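Local coordinates for uncharacterized protein (Cricetid herpesvirus 2, PDB 4ZKQ), which probably acts as a viral decoy receptor that binds chemokines of the rodent host, at residues L299-D304 / S357-R362. Numbering follows the deposited sequence.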
ATOM      1  N   LEU A 299      20.047   9.116  -0.704  1.00 28.04           N
ATOM      2  CA  LEU A 299      18.679   9.147  -0.216  1.00 31.13           C
ATOM      3  C   LEU A 299      18.561   9.870   1.122  1.00 24.94           C
ATOM      4  O   LEU A 299      17.620  10.630   1.338  1.00 26.89           O
ATOM      5  CB  LEU A 299      18.129   7.723  -0.087  1.00 23.71           C
ATOM      6  CG  LEU A 299      16.708   7.621   0.465  1.00 29.57           C
ATOM      7  CD1 LEU A 299      15.716   8.212  -0.525  1.00 26.57           C
ATOM      8  CD2 LEU A 299      16.365   6.178   0.794  1.00 26.61           C
ATOM      9  N   PHE A 300      19.510   9.636   2.021  1.00 26.62           N
ATOM     10  CA  PHE A 300      19.397  10.180   3.367  1.00 32.01           C
ATOM     11  C   PHE A 300      19.639  11.687   3.400  1.00 39.03           C
ATOM     12  O   PHE A 300      19.393  12.329   4.420  1.00 38.39           O
ATOM     13  CB  PHE A 300      20.354   9.454   4.311  1.00 31.49           C
ATOM     14  CG  PHE A 300      19.962   8.033   4.571  1.00 28.42           C
ATOM     15  CD1 PHE A 300      19.088   7.720   5.594  1.00 26.66           C
ATOM     16  CD2 PHE A 300      20.443   7.012   3.774  1.00 31.70           C
ATOM     17  CE1 PHE A 300      18.711   6.413   5.823  1.00 22.98           C
ATOM     18  CE2 PHE A 300      20.072   5.702   4.003  1.00 32.72           C
ATOM     19  CZ  PHE A 300      19.204   5.404   5.030  1.00 24.00           C
ATOM     20  N   GLN A 301      20.091  12.249   2.280  1.00 40.82           N
ATOM     21  CA  GLN A 301      20.283  13.694   2.156  1.00 45.07           C
ATOM     22  C   GLN A 301      19.021  14.390   1.645  1.00 41.93           C
ATOM     23  O   GLN A 301      18.933  15.618   1.654  1.00 55.86           O
ATOM     24  CB  GLN A 301      21.458  13.998   1.222  1.00 52.90           C
ATOM     25  CG  GLN A 301      22.732  13.243   1.571  1.00 48.56           C
ATOM     26  CD  GLN A 301      23.115  13.383   3.032  1.00 74.60           C
ATOM     27  OE1 GLN A 301      23.488  12.407   3.683  1.00 78.43           O
ATOM     28  NE2 GLN A 301      23.027  14.602   3.554  1.00 85.24           N
ATOM     29  N   THR A 302      18.045  13.593   1.216  1.00 39.00           N
ATOM     30  CA  THR A 302      16.761  14.091   0.724  1.00 40.77           C
ATOM     31  C   THR A 302      15.685  14.110   1.795  1.00 42.68           C
ATOM     32  O   THR A 302      14.594  14.647   1.593  1.00 43.45           O
ATOM     33  CB  THR A 302      16.233  13.213  -0.422  1.00 55.11           C
ATOM     34  OG1 THR A 302      15.536  12.072   0.120  1.00 27.37           O
ATOM     35  CG2 THR A 302      17.376  12.754  -1.307  1.00 26.31           C
ATOM     36  N   ALA A 303      15.994  13.501   2.928  1.00 30.85           N
ATOM     37  CA  ALA A 303      14.978  13.137   3.898  1.00 36.45           C
ATOM     38  C   ALA A 303      14.309  14.335   4.586  1.00 35.22           C
ATOM     39  O   ALA A 303      13.237  14.187   5.181  1.00 39.16           O
ATOM     40  CB  ALA A 303      15.588  12.219   4.920  1.00 30.44           C
ATOM     41  N   ASP A 304      14.928  15.509   4.497  1.00 48.28           N
ATOM     42  CA  ASP A 304      14.380  16.730   5.103  1.00 61.20           C
ATOM     43  C   ASP A 304      14.183  16.575   6.614  1.00 60.49           C
ATOM     44  O   ASP A 304      13.161  16.986   7.165  1.00 60.96           O
ATOM     45  CB  ASP A 304      13.048  17.118   4.433  1.00 53.05           C
ATOM     46  CG  ASP A 304      12.598  18.536   4.784  1.00 77.97           C
ATOM     47  OD1 ASP A 304      13.470  19.401   5.019  1.00 74.74           O
ATOM     48  OD2 ASP A 304      11.373  18.782   4.827  1.00 70.66           O
ATOM     49  N   SER A 357      29.404   7.903   6.804  1.00 49.13           N
ATOM     50  CA  SER A 357      30.652   8.470   6.301  1.00 54.83           C
ATOM     51  C   SER A 357      30.814   8.262   4.798  1.00 53.55           C
ATOM     52  O   SER A 357      31.208   9.178   4.074  1.00 50.51           O
ATOM     53  CB  SER A 357      31.842   7.854   7.045  1.00 55.08           C
ATOM     54  OG  SER A 357      31.688   6.449   7.179  1.00 62.37           O
ATOM     55  N   THR A 358      30.498   7.057   4.336  1.00 48.88           N
ATOM     56  CA  THR A 358      30.647   6.710   2.927  1.00 52.12           C
ATOM     57  C   THR A 358      29.313   6.736   2.181  1.00 42.72           C
ATOM     58  O   THR A 358      29.277   6.548   0.967  1.00 38.30           O
ATOM     59  CB  THR A 358      31.281   5.318   2.773  1.00 48.43           C
ATOM     60  OG1 THR A 358      30.498   4.350   3.482  1.00 48.60           O
ATOM     61  CG2 THR A 358      32.700   5.318   3.329  1.00 51.45           C
ATOM     62  N   MET A 359      28.225   6.976   2.910  1.00 40.04           N
ATOM     63  CA  MET A 359      26.890   6.989   2.317  1.00 41.37           C
ATOM     64  C   MET A 359      26.647   5.667   1.605  1.00 28.46           C
ATOM     65  O   MET A 359      26.194   5.629   0.460  1.00 26.61           O
ATOM     66  CB  MET A 359      26.734   8.169   1.358  1.00 38.37           C
ATOM     67  CG  MET A 359      26.839   9.523   2.046  1.00 47.10           C
ATOM     68  SD  MET A 359      27.260  10.869   0.927  1.00 66.60           S
ATOM     69  CE  MET A 359      25.722  11.109   0.043  1.00 45.07           C
ATOM     70  N   THR A 360      26.969   4.586   2.306  1.00 27.76           N
ATOM     71  CA  THR A 360      26.863   3.241   1.768  1.00 34.92           C
ATOM     72  C   THR A 360      25.897   2.410   2.593  1.00 28.88           C
ATOM     73  O   THR A 360      26.017   2.324   3.816  1.00 33.13           O
ATOM     74  CB  THR A 360      28.240   2.539   1.739  1.00 35.51           C
ATOM     75  OG1 THR A 360      29.166   3.341   1.000  1.00 40.09           O
ATOM     76  CG2 THR A 360      28.138   1.160   1.087  1.00 40.21           C
ATOM     77  N   VAL A 361      24.933   1.808   1.911  1.00 28.84           N
ATOM     78  CA  VAL A 361      24.036   0.855   2.533  1.00 21.32           C
ATOM     79  C   VAL A 361      24.606  -0.529   2.333  1.00 24.12           C
ATOM     80  O   VAL A 361      25.193  -0.819   1.290  1.00 26.80           O
ATOM     81  CB  VAL A 361      22.616   0.922   1.937  1.00 23.64           C
ATOM     82  CG1 VAL A 361      21.722  -0.162   2.531  1.00 24.52           C
ATOM     83  CG2 VAL A 361      22.010   2.277   2.179  1.00 23.93           C
ATOM     84  N   ARG A 362      24.428  -1.375   3.337  1.00 27.30           N
ATOM     85  CA  ARG A 362      24.740  -2.785   3.213  1.00 27.45           C
ATOM     86  C   ARG A 362      23.517  -3.621   3.568  1.00 24.45           C
ATOM     87  O   ARG A 362      22.941  -3.485   4.653  1.00 27.59           O
ATOM     88  CB  ARG A 362      25.929  -3.160   4.101  1.00 33.10           C
ATOM     89  CG  ARG A 362      26.222  -4.653   4.133  1.00 38.17           C
ATOM     90  CD  ARG A 362      27.513  -4.965   4.883  1.00 37.40           C
ATOM     91  NE  ARG A 362      27.649  -6.393   5.169  1.00 45.46           N
ATOM     92  CZ  ARG A 362      28.783  -6.980   5.545  1.00 65.99           C
ATOM     93  NH1 ARG A 362      29.898  -6.273   5.677  1.00 83.41           N
ATOM     94  NH2 ARG A 362      28.809  -8.285   5.785  1.00 60.49           N
TER
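Two apolar touches join F300 and Q301 to V361 and M359. The first is between F300 and V361. Methyl CG2 of V361 comes to the edge of the F300 ring, near the ring plane, with CE2 of F300 4.3 Å from CG2 of V361. Both residues are buried. The F300 ring also stacks with Y354, on the strand next to V361, and touches T332 and L338 from loops.

The second touch is nearer the surface. Methyl CE of M359 lies 4.0 Å from CG of Q301, and the two side chains cross at about a right angle. M359 does not aim its CB straight at the other segment. Its side chain bends at the last torsion (chi3 74°), which carries the methyl over to the aliphatic part of the exposed Q301.

The contact joins a loop to a sheet. Residues 299-304 belong to the connection between strands 290-296 and 308-315, which lie in different sheets. Residues 360-362 begin strand 360-366, paired antiparallel with 290-296 and 350-355. A G1 beta bulge sets M359 and T360 together opposite H355, and M359 has the positive phi (56°) of its first position.

Each segment has hydrogen bonds of its own. O of L299 takes two donors from T302. N of T302 is 3.0 Å from O of L299. OG1 of T302 is 2.8 Å from the same O, in the carbonyl plane on a lone pair, and also bonds S385. On the other segment, OG1 of T358 and OG1 of T360, 3.0 Å apart, share a weak hydrogen bond.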